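Local structure of transcriptional regulator (Pseudomonas aeruginosa, 3E7Q) at residues L18-T23 against A63-A68; F95-F100 against Q188-C193. The protein probably binds DNA as a TetR-family transcriptional regulator, most likely a repressor, with a helix-turn-helix domain at its N terminus and an all-helical C-terminal domain. All coordinates share one frame; numbering follows the deposited sequence.

Overall arrangement
From the N terminus the chain enters helix 12-34, runs through the short helices 37-44 and 48-54, which span the predicted helix-turn-helix, and turns into the long helix 58-82. Interaction 1 closes this first loop by setting residues 63-68 across residues 18-23. Helix 58-82 then carries the chain out of the DNA-binding region to helix 88-99, where interaction 2 opens. It closes after 87 intervening residues, when helix 186-204 packs back on residues 95-100 within the C-terminal domain. The two loops follow in series, neither nested nor crossed, with contact centres about 27 Å apart on opposite sides of the chain's centre.

Interaction 1. Residues L18-T23 against A63-A68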
loop_
_atom_site.group_PDB
_atom_site.type_symbol
_atom_site.label_atom_id
_atom_site.label_comp_id
_atom_site.label_asym_id
_atom_site.label_seq_id
_atom_site.Cartn_x
_atom_site.Cartn_y
_atom_site.Cartn_z
ATOM N N LEU B 18 5.239 -23.725 -12.096
ATOM C CA LEU B 18 4.413 -24.480 -11.170
ATOM C C LEU B 18 4.790 -24.089 -9.755
ATOM O O LEU B 18 3.926 -23.743 -8.964
ATOM C CB LEU B 18 4.630 -25.975 -11.416
ATOM C CG LEU B 18 3.872 -26.991 -10.567
ATOM C CD1 LEU B 18 2.360 -26.767 -10.633
ATOM C CD2 LEU B 18 4.249 -28.418 -11.046
ATOM N N LEU B 19 6.092 -24.072 -9.481
ATOM C CA LEU B 19 6.613 -23.628 -8.195
ATOM C C LEU B 19 6.263 -22.157 -7.843
ATOM O O LEU B 19 5.986 -21.873 -6.667
ATOM C CB LEU B 19 8.138 -23.862 -8.091
ATOM C CG LEU B 19 8.647 -25.102 -7.299
ATOM C CD1 LEU B 19 7.813 -25.554 -6.051
ATOM C CD2 LEU B 19 8.796 -26.293 -8.217
ATOM N N ILE B 20 6.295 -21.251 -8.842
ATOM C CA ILE B 20 5.987 -19.832 -8.650
ATOM C C ILE B 20 4.543 -19.738 -8.169
ATOM O O ILE B 20 4.277 -19.089 -7.154
ATOM C CB ILE B 20 6.250 -18.949 -9.977
ATOM C CG1 ILE B 20 7.728 -18.528 -10.066
ATOM C CG2 ILE B 20 5.347 -17.702 -10.022
ATOM C CD1 ILE B 20 8.258 -18.334 -11.465
ATOM N N GLU B 21 3.634 -20.428 -8.872
ATOM C CA GLU B 21 2.203 -20.497 -8.482
ATOM C C GLU B 21 1.966 -21.185 -7.084
ATOM O O GLU B 21 1.089 -20.760 -6.331
ATOM C CB GLU B 21 1.365 -21.180 -9.605
ATOM C CG GLU B 21 -0.184 -21.232 -9.362
ATOM C CD GLU B 21 -1.012 -22.003 -10.454
ATOM O OE1 GLU B 21 -1.026 -23.266 -10.455
ATOM O OE2 GLU B 21 -1.699 -21.327 -11.288
ATOM N N ALA B 22 2.734 -22.229 -6.745
ATOM C CA ALA B 22 2.653 -22.821 -5.382
ATOM C C ALA B 22 3.129 -21.838 -4.270
ATOM O O ALA B 22 2.522 -21.755 -3.166
ATOM C CB ALA B 22 3.426 -24.141 -5.308
ATOM N N THR B 23 4.206 -21.103 -4.572
ATOM C CA THR B 23 4.745 -20.066 -3.694
ATOM C C THR B 23 3.696 -18.978 -3.467
ATOM O O THR B 23 3.458 -18.578 -2.300
ATOM C CB THR B 23 6.061 -19.484 -4.287
ATOM O OG1 THR B 23 6.962 -20.563 -4.521
ATOM C CG2 THR B 23 6.732 -18.470 -3.385
ATOM N N ALA B 63 11.522 -14.498 -3.822
ATOM C CA ALA B 63 12.149 -13.609 -4.805
ATOM C C ALA B 63 11.838 -14.025 -6.243
ATOM O O ALA B 63 11.501 -13.177 -7.076
ATOM C CB ALA B 63 13.671 -13.529 -4.597
ATOM N N GLU B 64 11.900 -15.311 -6.551
ATOM C CA GLU B 64 11.498 -15.746 -7.902
ATOM C C GLU B 64 10.029 -15.450 -8.240
ATOM O O GLU B 64 9.713 -14.993 -9.356
ATOM C CB GLU B 64 11.725 -17.231 -8.128
ATOM C CG GLU B 64 13.042 -17.653 -8.800
ATOM C CD GLU B 64 13.322 -16.990 -10.167
ATOM O OE1 GLU B 64 12.958 -17.560 -11.247
ATOM O OE2 GLU B 64 13.977 -15.923 -10.146
ATOM N N ALA B 65 9.125 -15.742 -7.309
ATOM C CA ALA B 65 7.707 -15.354 -7.468
ATOM C C ALA B 65 7.503 -13.822 -7.623
ATOM O O ALA B 65 6.673 -13.388 -8.441
ATOM C CB ALA B 65 6.863 -15.877 -6.339
ATOM N N TYR B 66 8.221 -13.045 -6.805
ATOM C CA TYR B 66 8.181 -11.593 -6.820
ATOM C C TYR B 66 8.626 -11.097 -8.191
ATOM O O TYR B 66 7.960 -10.300 -8.789
ATOM C CB TYR B 66 9.085 -11.000 -5.701
ATOM C CG TYR B 66 8.896 -9.503 -5.314
ATOM C CD1 TYR B 66 7.920 -8.696 -5.887
ATOM C CD2 TYR B 66 9.667 -8.945 -4.338
ATOM C CE1 TYR B 66 7.765 -7.378 -5.525
ATOM C CE2 TYR B 66 9.514 -7.637 -3.945
ATOM C CZ TYR B 66 8.562 -6.852 -4.528
ATOM O OH TYR B 66 8.428 -5.534 -4.145
ATOM N N LEU B 67 9.723 -11.634 -8.699
ATOM C CA LEU B 67 10.232 -11.293 -10.022
ATOM C C LEU B 67 9.304 -11.611 -11.181
ATOM O O LEU B 67 9.224 -10.837 -12.149
ATOM C CB LEU B 67 11.581 -11.979 -10.265
ATOM C CG LEU B 67 12.800 -11.128 -9.948
ATOM C CD1 LEU B 67 14.085 -11.960 -9.857
ATOM C CD2 LEU B 67 12.955 -9.947 -11.000
ATOM N N ALA B 68 8.674 -12.786 -11.116
ATOM C CA ALA B 68 7.667 -13.201 -12.072
ATOM C C ALA B 68 6.493 -12.223 -12.029
ATOM O O ALA B 68 6.045 -11.794 -13.056
ATOM C CB ALA B 68 7.186 -14.634 -11.794
#
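Ile20 holds CG2 anti to the backbone N and CG1 beside it (chi1 -85°), so both branches of the side chain face helix 58-82. The roughly extended chi2 carries CD1 on to Ala68, where Ile20 CD1 lies 3.9 Å from Ala68 CB. Ile20 CG2 reaches the same methyl from its other branch, at 4.0 Å from Ala68 CB, so the isoleucine fork straddles one alanine. Its CG1 meets backbone instead, 4.1 Å from Ala65 CA and near the carbonyl O of Glu64.

One turn on, Thr23 likewise turns its methyl outward: OG1 lies beside the backbone N (chi1 -55°), which puts CG2 anti to it, and the methyls touch tip to tip, with Thr23 CG2 3.9 Å from Ala65 CB. The same torsion folds the hydroxyl back on its own helix, where Thr23 OG1 donates to Leu19 O at 2.7 Å, from above the carbonyl plane. Leu19 O also accepts from Thr23 N, so two bonds from one residue grip it. With its hydroxyl thus engaged, Thr23 offers the partner helix an apolar surface.

The contact is apolar and small, burying 194 Å². Alanines on one side let the backbones come near, with Ile20 CA 4.9 Å from Ala65 CA, and the axes cross steeply (-100°), so the contact is confined to the crossing point.

In this TetR-type N-terminal domain, Leu19 and Thr23 also pack on Ile40 of helix 37-44, part of the predicted helix-turn-helix, and Leu19 meets Phe7 of helix 4-8. From another side of helix 58-82, Tyr66 packs among helices 110-120 and 124-152, so this helix joins the DNA-binding domain to the C-terminal helices.

Interaction 2. Residues F95-F100 against Q188-C193; sequences FFEASF and QGVQIC
A buried, apolar and aromatic helix-helix contact between two roughly antiparallel helices (149° between their directions) joins the C-terminal end of helix 88-99 to the start of helix 186-204. Two phenylalanines one turn apart, Phe96 and Phe100, reach across to Gly189, Val190 and Cys193.

Phe96 has CG anti to its carbonyl carbon (chi1 -57°) and receives Cys193 almost squarely on one face: Cys193 CB stands 3.5 Å from the Phe96 ring centroid, a CH-pi contact 5° off the normal. The sulfur lies farther out over this face as a sulfur-aromatic contact and also approaches the second ring, with Cys193 SG 4.0 Å from Phe100 CE2. That second approach is oblique.

Phe100 takes a similar first torsion but lies with a face over bare helix backbone. Gly189 CA sits 3.9 Å from the Phe100 ring centroid, off-centre toward the rim, and Val190 N lies above the same face. Gly189 has no side chain, so the ring comes directly onto its CA.

Both segments fall in the region matching the BetI-type C-terminal family of TetR-like regulators, and helix 186-204 also faces the second subunit, where Gln191 NE2 hydrogen-bonds to Arg207 O of the second subunit.

Val190 spreads its methyls over the bases of both phenylalanines: Val190 CG1 lies 4.0 Å from Phe96 CB, and Val190 CG2 lies 4.1 Å from Phe100 CB. Glu97 bends at chi2 and crosses Val190 at about a right angle, its OE2 passing 3.9 Å from Val190 CG1. That carboxylate forms a salt bridge with Arg187, just before residues 188-193. Phe100 also packs on Leu170 and Leu173 of helix 159-179.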
loop_
_atom_site.group_PDB
_atom_site.type_symbol
_atom_site.label_atom_id
_atom_site.label_comp_id
_atom_site.label_asym_id
_atom_site.label_seq_id
_atom_site.Cartn_x
_atom_site.Cartn_y
_atom_site.Cartn_z
ATOM N N PHE B 95 -1.698 3.527 -20.429
ATOM C CA PHE B 95 -1.161 3.101 -19.128
ATOM C C PHE B 95 -2.225 3.045 -18.033
ATOM O O PHE B 95 -2.331 2.052 -17.375
ATOM C CB PHE B 95 -0.039 4.019 -18.680
ATOM C CG PHE B 95 0.801 3.494 -17.555
ATOM C CD1 PHE B 95 2.057 2.899 -17.807
ATOM C CD2 PHE B 95 0.427 3.706 -16.201
ATOM C CE1 PHE B 95 2.867 2.435 -16.727
ATOM C CE2 PHE B 95 1.211 3.241 -15.168
ATOM C CZ PHE B 95 2.423 2.595 -15.431
ATOM N N PHE B 96 -3.009 4.109 -17.869
ATOM C CA PHE B 96 -4.087 4.164 -16.857
ATOM C C PHE B 96 -5.142 3.095 -17.097
ATOM O O PHE B 96 -5.497 2.363 -16.173
ATOM C CB PHE B 96 -4.747 5.567 -16.833
ATOM C CG PHE B 96 -3.743 6.711 -16.552
ATOM C CD1 PHE B 96 -2.622 6.503 -15.720
ATOM C CD2 PHE B 96 -3.944 7.974 -17.101
ATOM C CE1 PHE B 96 -1.714 7.501 -15.521
ATOM C CE2 PHE B 96 -3.043 8.997 -16.876
ATOM C CZ PHE B 96 -1.937 8.776 -16.076
ATOM N N GLU B 97 -5.621 2.996 -18.330
ATOM C CA GLU B 97 -6.544 1.914 -18.716
ATOM C C GLU B 97 -6.006 0.520 -18.404
ATOM O O GLU B 97 -6.703 -0.277 -17.774
ATOM C CB GLU B 97 -6.914 2.007 -20.197
ATOM C CG GLU B 97 -7.757 3.233 -20.526
ATOM C CD GLU B 97 -9.221 3.132 -20.073
ATOM O OE1 GLU B 97 -9.692 2.013 -19.689
ATOM O OE2 GLU B 97 -9.896 4.202 -20.125
ATOM N N ALA B 98 -4.769 0.230 -18.811
ATOM C CA ALA B 98 -4.177 -1.066 -18.428
ATOM C C ALA B 98 -4.147 -1.249 -16.907
ATOM O O ALA B 98 -4.453 -2.355 -16.386
ATOM C CB ALA B 98 -2.817 -1.281 -19.022
ATOM N N SER B 99 -3.829 -0.165 -16.204
ATOM C CA SER B 99 -3.694 -0.188 -14.729
ATOM C C SER B 99 -4.968 -0.553 -13.972
ATOM O O SER B 99 -4.888 -1.091 -12.884
ATOM C CB SER B 99 -3.238 1.181 -14.197
ATOM O OG SER B 99 -1.892 1.477 -14.540
ATOM N N PHE B 100 -6.125 -0.242 -14.537
ATOM C CA PHE B 100 -7.409 -0.443 -13.890
ATOM C C PHE B 100 -8.261 -1.483 -14.648
ATOM O O PHE B 100 -9.437 -1.662 -14.374
ATOM C CB PHE B 100 -8.121 0.915 -13.744
ATOM C CG PHE B 100 -7.479 1.803 -12.702
ATOM C CD1 PHE B 100 -7.794 1.667 -11.387
ATOM C CD2 PHE B 100 -6.525 2.775 -13.053
ATOM C CE1 PHE B 100 -7.153 2.480 -10.406
ATOM C CE2 PHE B 100 -5.911 3.551 -12.106
ATOM C CZ PHE B 100 -6.238 3.409 -10.798
ATOM N N GLN B 188 -13.491 5.555 -12.522
ATOM C CA GLN B 188 -13.080 6.610 -11.647
ATOM C C GLN B 188 -11.574 6.671 -11.364
ATOM O O GLN B 188 -11.046 7.731 -11.235
ATOM C CB GLN B 188 -13.872 6.536 -10.347
ATOM C CG GLN B 188 -15.292 7.067 -10.547
ATOM C CD GLN B 188 -16.118 6.989 -9.278
ATOM O OE1 GLN B 188 -15.956 6.061 -8.492
ATOM N NE2 GLN B 188 -16.998 7.960 -9.065
ATOM N N GLY B 189 -10.898 5.532 -11.281
ATOM C CA GLY B 189 -9.450 5.487 -11.067
ATOM C C GLY B 189 -8.703 6.099 -12.243
ATOM O O GLY B 189 -7.801 6.947 -12.052
ATOM N N VAL B 190 -9.105 5.703 -13.449
ATOM C CA VAL B 190 -8.624 6.372 -14.693
ATOM C C VAL B 190 -8.886 7.885 -14.617
ATOM O O VAL B 190 -7.966 8.694 -14.779
ATOM C CB VAL B 190 -9.240 5.776 -15.986
ATOM C CG1 VAL B 190 -8.611 6.424 -17.215
ATOM C CG2 VAL B 190 -9.056 4.257 -16.003
ATOM N N GLN B 191 -10.118 8.249 -14.311
ATOM C CA GLN B 191 -10.505 9.649 -14.182
ATOM C C GLN B 191 -9.621 10.412 -13.211
ATOM O O GLN B 191 -9.207 11.532 -13.490
ATOM C CB GLN B 191 -11.993 9.748 -13.757
ATOM C CG GLN B 191 -12.490 11.166 -13.489
ATOM C CD GLN B 191 -13.895 11.234 -12.885
ATOM O OE1 GLN B 191 -14.563 10.234 -12.690
ATOM N NE2 GLN B 191 -14.339 12.444 -12.604
ATOM N N ILE B 192 -9.356 9.831 -12.047
ATOM C CA ILE B 192 -8.440 10.448 -11.058
ATOM C C ILE B 192 -7.031 10.652 -11.644
ATOM O O ILE B 192 -6.365 11.701 -11.435
ATOM C CB ILE B 192 -8.413 9.602 -9.756
ATOM C CG1 ILE B 192 -9.752 9.767 -8.994
ATOM C CG2 ILE B 192 -7.201 9.937 -8.884
ATOM C CD1 ILE B 192 -9.917 8.788 -7.762
ATOM N N CYS B 193 -6.587 9.684 -12.438
ATOM C CA CYS B 193 -5.244 9.764 -13.010
ATOM C C CYS B 193 -5.144 10.769 -14.099
ATOM O O CYS B 193 -4.180 11.526 -14.139
ATOM C CB CYS B 193 -4.765 8.406 -13.494
ATOM S SG CYS B 193 -4.519 7.256 -12.118
#